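Local coordinates for peptidoglycan synthetase penicillin-binding protein 3 (Bifidobacterium adolescentis, PDB 4YE5) that probably binds penicillin and is thought to cross-link peptidoglycan as a membrane-bound transpeptidase, at residues Thr216-Arg221 against Gln427-Ser432; Ile244-Asp249 against Leu256-Ser261; Gln248-Gly253 against Arg516-Val521. One frame throughout, in Å; residues are numbered along the deposited sequence.

Contact 1 of 3, residues Thr216-Arg221 against Gln427-Ser432; sequences TLTIDR and QRIIKS
Thr216 and Ser432 form an antiparallel hydrogen-bonded pair: Thr216 N donates to Ser432 O at 2.9 Å, and Ser432 N returns a longer bond to Thr216 O. The same carbonyl oxygen also accepts from Lys431 N at 2.8 Å, so two successive N-H groups grip Thr216 O. On the face shared by the pair, Thr216 CB packs on Ser432 OG at 3.3 Å, and a water bridges Thr216 OG1 and Ser432 OG. Lys431 and Ser432 thus both face Thr216, a classic beta bulge where strands 214-217 and 430-434 meet in a mixed sheet. Past the bulge the register has shifted by one residue, which brings Leu217 opposite Ile430; their branches meet through CD2 of Leu217 and CD1 of Ile430 at 3.7 Å. Thr218 N then donates to Ile429 O at 2.8 Å. The Thr218 methyl CG2, anti to its own carbonyl carbon, reaches Lys431 CB at 3.8 Å and approaches Arg428 NE obliquely, while its hydroxyl is hydrogen-bonded to Ile255 O. Ile219 and Ile429 run side by side, CG1 to CG1 at 4.2 Å, and helix 172-176 brings Met176 against Ile429 and Ile430. Farther out, Arg428 is held by a salt bridge to Asp254 and a hydrogen bond to the Gln443 carbonyl. The extended Lys431 chain takes NZ to Thr38 OG1, and Asp220, at the N-cap of helix 221-238, accepts from Val223 N through OD1.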
# COMPACT_ATOMS: atom_id res chain seq x y z
N THR A 216 -6.13 10.17 0.11
CA THR A 216 -6.18 9.79 1.52
C THR A 216 -6.18 8.27 1.66
O THR A 216 -7.03 7.59 1.07
CB THR A 216 -7.45 10.37 2.18
OG1 THR A 216 -7.38 11.80 2.19
CG2 THR A 216 -7.62 9.86 3.60
N LEU A 217 -5.22 7.74 2.43
CA LEU A 217 -5.08 6.29 2.64
C LEU A 217 -5.98 5.85 3.78
O LEU A 217 -6.37 6.67 4.60
CB LEU A 217 -3.62 5.95 3.01
CG LEU A 217 -2.53 6.48 2.06
CD1 LEU A 217 -1.14 5.92 2.50
CD2 LEU A 217 -2.88 6.05 0.65
N THR A 218 -6.29 4.56 3.84
CA THR A 218 -6.91 3.99 5.04
C THR A 218 -5.87 3.78 6.15
O THR A 218 -6.23 3.56 7.31
CB THR A 218 -7.54 2.64 4.73
OG1 THR A 218 -6.53 1.75 4.26
CG2 THR A 218 -8.67 2.78 3.66
N ILE A 219 -4.58 3.82 5.79
CA ILE A 219 -3.50 3.64 6.76
C ILE A 219 -3.56 4.73 7.83
O ILE A 219 -3.72 5.90 7.51
CB ILE A 219 -2.11 3.71 6.09
CG1 ILE A 219 -1.95 2.63 5.02
CG2 ILE A 219 -0.98 3.63 7.15
CD1 ILE A 219 -1.80 1.20 5.57
N ASP A 220 -3.42 4.32 9.09
CA ASP A 220 -3.31 5.26 10.21
C ASP A 220 -1.84 5.36 10.61
O ASP A 220 -1.23 4.35 10.93
CB ASP A 220 -4.10 4.74 11.41
CG ASP A 220 -4.08 5.71 12.59
OD1 ASP A 220 -3.06 5.73 13.31
OD2 ASP A 220 -5.07 6.45 12.78
N ARG A 221 -1.33 6.58 10.61
CA ARG A 221 0.09 6.87 10.86
C ARG A 221 0.53 6.30 12.20
O ARG A 221 1.61 5.73 12.30
CB ARG A 221 0.29 8.41 10.86
CG ARG A 221 1.66 8.93 10.50
CD ARG A 221 1.70 10.49 10.54
NE ARG A 221 1.29 10.96 11.85
CZ ARG A 221 2.13 11.34 12.81
NH1 ARG A 221 3.43 11.40 12.60
NH2 ARG A 221 1.65 11.71 13.99
N GLN A 427 -10.61 -5.73 0.00
CA GLN A 427 -9.86 -4.86 0.90
C GLN A 427 -9.70 -3.48 0.29
O GLN A 427 -9.79 -3.33 -0.93
CB GLN A 427 -8.49 -5.46 1.21
CG GLN A 427 -8.60 -6.66 2.13
CD GLN A 427 -7.48 -7.64 1.88
OE1 GLN A 427 -7.24 -8.04 0.72
NE2 GLN A 427 -6.80 -8.06 2.94
N ARG A 428 -9.44 -2.49 1.14
CA ARG A 428 -9.27 -1.11 0.67
C ARG A 428 -8.04 -0.48 1.30
O ARG A 428 -7.82 -0.64 2.49
CB ARG A 428 -10.50 -0.25 1.00
CG ARG A 428 -10.48 1.10 0.32
CD ARG A 428 -11.83 1.84 0.45
NE ARG A 428 -12.13 2.16 1.84
CZ ARG A 428 -12.80 3.24 2.25
NH1 ARG A 428 -13.25 4.13 1.38
NH2 ARG A 428 -13.01 3.43 3.55
N ILE A 429 -7.26 0.24 0.51
CA ILE A 429 -6.17 1.02 1.06
C ILE A 429 -6.28 2.50 0.66
O ILE A 429 -5.73 3.38 1.34
CB ILE A 429 -4.79 0.44 0.67
CG1 ILE A 429 -3.69 1.03 1.57
CG2 ILE A 429 -4.51 0.64 -0.80
CD1 ILE A 429 -2.37 0.30 1.46
N ILE A 430 -6.98 2.78 -0.45
CA ILE A 430 -7.28 4.16 -0.83
C ILE A 430 -8.67 4.54 -0.33
O ILE A 430 -9.68 4.03 -0.81
CB ILE A 430 -7.22 4.36 -2.37
CG1 ILE A 430 -5.87 3.94 -2.93
CG2 ILE A 430 -7.52 5.82 -2.72
CD1 ILE A 430 -4.66 4.64 -2.30
N LYS A 431 -8.73 5.43 0.66
CA LYS A 431 -9.98 5.79 1.30
C LYS A 431 -10.75 6.86 0.51
O LYS A 431 -11.96 6.73 0.28
CB LYS A 431 -9.68 6.29 2.72
CG LYS A 431 -10.79 7.00 3.46
CD LYS A 431 -10.36 7.16 4.91
CE LYS A 431 -11.31 8.01 5.70
NZ LYS A 431 -10.83 8.16 7.10
N SER A 432 -10.05 7.90 0.09
CA SER A 432 -10.71 8.99 -0.65
C SER A 432 -9.77 9.78 -1.55
O SER A 432 -8.54 9.69 -1.44
CB SER A 432 -11.47 9.93 0.29
OG SER A 432 -10.60 10.59 1.18
O HOH W 1 -8.58 12.68 0.04

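Contact 2 of 3, residues Ile244-Asp249 against Leu256-Ser261; sequences IAMVQD and LALADS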
# COMPACT_ATOMS: atom_id res chain seq x y z
N ILE A 244 6.89 -9.30 8.73
CA ILE A 244 5.87 -8.42 8.13
C ILE A 244 4.61 -8.53 8.97
O ILE A 244 4.40 -9.53 9.65
CB ILE A 244 5.58 -8.80 6.65
CG1 ILE A 244 4.84 -10.12 6.55
CG2 ILE A 244 6.87 -8.86 5.79
CD1 ILE A 244 4.91 -10.77 5.13
N ALA A 245 3.77 -7.50 8.95
CA ALA A 245 2.58 -7.47 9.79
C ALA A 245 1.53 -6.65 9.10
O ALA A 245 1.85 -5.69 8.37
CB ALA A 245 2.88 -6.84 11.15
N MSE A 246 0.27 -6.98 9.35
CA MSE A 246 -0.84 -6.27 8.75
C MSE A 246 -1.97 -6.14 9.75
O MSE A 246 -2.21 -7.07 10.52
CB MSE A 246 -1.35 -7.05 7.53
CG MSE A 246 -2.53 -6.42 6.86
SE MSE A 246 -2.90 -7.48 5.29
CE MSE A 246 -4.21 -6.34 4.50
N VAL A 247 -2.64 -4.99 9.75
CA VAL A 247 -3.82 -4.81 10.58
C VAL A 247 -5.00 -4.43 9.68
O VAL A 247 -4.91 -3.46 8.93
CB VAL A 247 -3.63 -3.69 11.65
CG1 VAL A 247 -4.94 -3.47 12.43
CG2 VAL A 247 -2.48 -4.02 12.60
N GLN A 248 -6.08 -5.19 9.76
CA GLN A 248 -7.26 -4.92 8.94
C GLN A 248 -8.52 -4.69 9.79
O GLN A 248 -8.74 -5.41 10.77
CB GLN A 248 -7.50 -6.11 7.97
CG GLN A 248 -8.75 -5.98 7.10
CD GLN A 248 -8.76 -6.99 5.97
OE1 GLN A 248 -7.73 -7.28 5.37
NE2 GLN A 248 -9.93 -7.55 5.69
N ASP A 249 -9.31 -3.69 9.44
CA ASP A 249 -10.61 -3.45 10.08
C ASP A 249 -11.64 -4.48 9.61
O ASP A 249 -11.95 -4.54 8.42
CB ASP A 249 -11.16 -2.07 9.74
CG ASP A 249 -12.52 -1.82 10.37
OD1 ASP A 249 -12.57 -1.59 11.60
OD2 ASP A 249 -13.54 -1.86 9.66
N LEU A 256 -5.37 -0.74 8.01
CA LEU A 256 -4.92 0.30 8.93
C LEU A 256 -3.41 0.35 9.05
O LEU A 256 -2.86 1.38 9.45
CB LEU A 256 -5.50 0.06 10.32
CG LEU A 256 -6.83 0.74 10.68
CD1 LEU A 256 -7.71 1.07 9.48
CD2 LEU A 256 -7.56 -0.18 11.60
N ALA A 257 -2.76 -0.78 8.76
CA ALA A 257 -1.30 -0.86 8.73
C ALA A 257 -0.87 -2.02 7.86
O ALA A 257 -1.51 -3.07 7.85
CB ALA A 257 -0.70 -1.02 10.16
N LEU A 258 0.24 -1.83 7.15
CA LEU A 258 0.83 -2.89 6.33
C LEU A 258 2.32 -2.65 6.37
O LEU A 258 2.83 -1.71 5.74
CB LEU A 258 0.32 -2.80 4.89
CG LEU A 258 0.79 -3.86 3.88
CD1 LEU A 258 0.46 -5.28 4.41
CD2 LEU A 258 0.13 -3.64 2.51
N ALA A 259 3.03 -3.48 7.12
CA ALA A 259 4.37 -3.11 7.59
C ALA A 259 5.38 -4.22 7.40
O ALA A 259 5.02 -5.41 7.39
CB ALA A 259 4.29 -2.74 9.08
N ASP A 260 6.64 -3.84 7.23
CA ASP A 260 7.72 -4.83 7.19
C ASP A 260 8.87 -4.34 8.07
O ASP A 260 8.88 -3.19 8.53
CB ASP A 260 8.18 -5.12 5.76
CG ASP A 260 8.72 -3.88 5.05
OD1 ASP A 260 9.62 -3.19 5.59
OD2 ASP A 260 8.22 -3.58 3.94
N SER A 261 9.81 -5.23 8.35
CA SER A 261 10.94 -4.93 9.24
C SER A 261 12.08 -4.21 8.52
O SER A 261 13.09 -3.90 9.14
CB SER A 261 11.50 -6.24 9.82
OG SER A 261 11.79 -7.11 8.74
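A beta hairpin of strands 242-249 and 255-260 forms one margin of the five-stranded antiparallel sheet of the transpeptidase domain, with 255-260 as its outermost strand within the chain. The axes of strands 244-249 and 257-260 approach to 4.6 Å and are antiparallel, at 175°. Ala245 and Ala259 are a hydrogen-bonded pair that exchanges two bonds, the one from Ala259 N to Ala245 O at 2.8 Å. Val247 N donates to Ala257 O at 2.9 Å. In return, Val247 O accepts from Leu256 N at 2.9 Å and only weakly from Ala257 N at 3.4 Å: Leu256 and Ala257 both face Val247, a classic beta bulge at the turn end of the hairpin. At the non-hydrogen-bonded positions, CA of Ile244 lies 3.2 Å from Ala259 O in a CA-H...O contact, and CA of Met246 makes a similar one with Ala257 O.

On one face the selenomethionine Met246 and Leu258 cross obliquely. CG of Met246 is anti to its backbone N (chi1 178°), and Leu258 CD1 touches both CB and CG of Met246 at 4.0 Å; Met409 and Thr412 of helix 408-419 pack against Met246 as well. The other face carries Ala245, Val247, Ala257 and Ala259. Val247 CB meets Ala257 CB at 4.2 Å, and its CG1 reaches Leu256 CB. Helix 221-238 touches the three alanines, while helix 535-549 packs on Ala245 and Val247. Three of these four side chains are single methyls, so the cross-strand contact on this face is slight, and the polar groups joined across the pair are those of the backbone.

Contact 3 of 3, residues Gln248-Gly253 against Arg516-Val521; sequences QDVQSG and RFVITV. With GOL (glycerol), chain C.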
# COMPACT_ATOMS: atom_id res chain seq x y z
N GLN A 248 -6.08 -5.19 9.76
CA GLN A 248 -7.26 -4.92 8.94
C GLN A 248 -8.52 -4.69 9.79
O GLN A 248 -8.74 -5.41 10.77
CB GLN A 248 -7.50 -6.11 7.97
CG GLN A 248 -8.75 -5.98 7.10
CD GLN A 248 -8.76 -6.99 5.97
OE1 GLN A 248 -7.73 -7.28 5.37
NE2 GLN A 248 -9.93 -7.55 5.69
N ASP A 249 -9.31 -3.69 9.44
CA ASP A 249 -10.61 -3.45 10.08
C ASP A 249 -11.64 -4.48 9.61
O ASP A 249 -11.95 -4.54 8.42
CB ASP A 249 -11.16 -2.07 9.74
CG ASP A 249 -12.52 -1.82 10.37
OD1 ASP A 249 -12.57 -1.59 11.60
OD2 ASP A 249 -13.54 -1.86 9.66
N VAL A 250 -12.18 -5.25 10.55
CA VAL A 250 -13.06 -6.37 10.21
C VAL A 250 -14.26 -5.98 9.37
O VAL A 250 -14.54 -6.59 8.35
CB VAL A 250 -13.54 -7.11 11.48
CG1 VAL A 250 -14.69 -8.08 11.16
CG2 VAL A 250 -12.37 -7.88 12.09
N GLN A 251 -14.99 -4.96 9.80
CA GLN A 251 -16.27 -4.71 9.13
C GLN A 251 -16.14 -4.04 7.76
O GLN A 251 -16.97 -4.27 6.89
CB GLN A 251 -17.23 -3.95 10.05
CG GLN A 251 -17.98 -4.93 10.98
CD GLN A 251 -18.82 -4.26 12.04
OE1 GLN A 251 -19.10 -3.07 11.96
NE2 GLN A 251 -19.22 -5.03 13.05
N SER A 252 -15.09 -3.25 7.56
CA SER A 252 -14.96 -2.51 6.30
C SER A 252 -13.98 -3.13 5.30
O SER A 252 -14.09 -2.89 4.10
CB SER A 252 -14.53 -1.08 6.60
OG SER A 252 -13.18 -1.09 7.07
N GLY A 253 -13.02 -3.91 5.79
CA GLY A 253 -11.93 -4.38 4.95
C GLY A 253 -10.84 -3.34 4.73
O GLY A 253 -9.94 -3.55 3.92
N ARG A 516 -13.12 -6.78 15.89
CA ARG A 516 -12.85 -5.42 15.44
C ARG A 516 -11.69 -5.41 14.44
O ARG A 516 -11.75 -4.73 13.41
CB ARG A 516 -12.51 -4.56 16.65
CG ARG A 516 -12.09 -3.16 16.31
CD ARG A 516 -13.27 -2.26 16.09
NE ARG A 516 -12.86 -0.86 16.04
CZ ARG A 516 -13.06 0.02 17.01
NH1 ARG A 516 -13.71 -0.34 18.12
NH2 ARG A 516 -12.65 1.27 16.86
N PHE A 517 -10.63 -6.15 14.75
CA PHE A 517 -9.46 -6.21 13.88
C PHE A 517 -9.03 -7.62 13.57
O PHE A 517 -9.24 -8.53 14.36
CB PHE A 517 -8.25 -5.51 14.53
CG PHE A 517 -8.51 -4.08 14.90
CD1 PHE A 517 -8.62 -3.09 13.91
CD2 PHE A 517 -8.64 -3.71 16.22
CE1 PHE A 517 -8.87 -1.74 14.26
CE2 PHE A 517 -8.90 -2.37 16.59
CZ PHE A 517 -9.01 -1.39 15.60
N VAL A 518 -8.37 -7.76 12.43
CA VAL A 518 -7.54 -8.92 12.18
C VAL A 518 -6.10 -8.46 12.06
O VAL A 518 -5.80 -7.44 11.41
CB VAL A 518 -7.95 -9.66 10.90
CG1 VAL A 518 -7.03 -10.89 10.67
CG2 VAL A 518 -9.41 -10.09 11.00
N ILE A 519 -5.22 -9.19 12.71
CA ILE A 519 -3.82 -8.84 12.79
C ILE A 519 -3.07 -10.07 12.39
O ILE A 519 -3.21 -11.12 13.02
CB ILE A 519 -3.41 -8.55 14.25
CG1 ILE A 519 -4.26 -7.41 14.85
CG2 ILE A 519 -1.92 -8.17 14.32
CD1 ILE A 519 -4.22 -7.43 16.39
N THR A 520 -2.25 -9.95 11.37
CA THR A 520 -1.48 -11.10 10.94
C THR A 520 0.00 -10.76 10.97
O THR A 520 0.40 -9.68 10.55
CB THR A 520 -1.88 -11.52 9.51
OG1 THR A 520 -3.28 -11.82 9.48
CG2 THR A 520 -1.08 -12.75 9.07
N VAL A 521 0.82 -11.68 11.47
CA VAL A 521 2.26 -11.50 11.52
C VAL A 521 2.95 -12.71 10.89
O VAL A 521 2.54 -13.85 11.11
CB VAL A 521 2.76 -11.30 12.97
CG1 VAL A 521 4.32 -11.37 13.05
CG2 VAL A 521 2.27 -9.96 13.51
C1 GOL C . -10.83 2.35 13.85
O1 GOL C . -12.12 2.71 14.26
C2 GOL C . -10.99 1.41 12.66
O2 GOL C . -11.96 0.43 13.02
C3 GOL C . -11.44 2.26 11.47
O3 GOL C . -11.57 1.49 10.28
O HOH W 2 -14.46 -3.48 12.33
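Strand 242-249 ends against the start of strand 517-524 as an antiparallel pair within the transpeptidase-domain sheet. Gln248 and Val518 form a hydrogen-bonded pair, with Gln248 N to Val518 O at 2.8 Å, and Val518 N donates back to Gln248 O. Beyond the non-hydrogen-bonded pair Asp249-Phe517, Val250 N still donates to Arg516 O at 2.9 Å, almost straight at 175°. Val250 CG2, anti to its own carbonyl carbon, lies over the Arg516-Phe517 peptide and meets Val518 CG2 at 3.9 Å. Gln248 O sits at the edge of the Phe517 ring, whose one face takes Arg516 CG toward the rim.

The Asp249 carboxylate organises the turn that follows. Its OD2 accepts from Ser252 OG and, in an Asx motif, from Ser252 N at 3.0 Å, the two donors arriving from opposite faces of the carboxylate plane. A water links Asp249 OD1, Gln251 N and Arg516 O. Glycerol, probably from the crystallisation liquor, joins the two charged side chains: Arg516 NH2 donates to glycerol O1 at 3.0 Å, and glycerol O2 donates to Asp249 OD1 at 2.5 Å.

In the fold
From the N terminus, 216-221 comes first, ending strand 214-217 and entering helix 221-238; its partner 427-432 lies over 200 residues on, so contact 1 closes a long loop. Contact 2, nested inside that loop, closes a short hairpin turn. Contact 3 starts from the same strand 242-249 but closes a loop of over 260 residues by reaching 516-521, beyond 427-432, and therefore crosses contact 1. Contacts 2 and 3 lie on the two edges of strand 242-249, placing it between 255-260 and 517-524. The loops beside the mixed sheet of contact 1 are tied to the hairpin and its turn by probable hydrogen bonds from Gln427 to Gln248, Arg428 to Gly253 and Asp220 to Leu256.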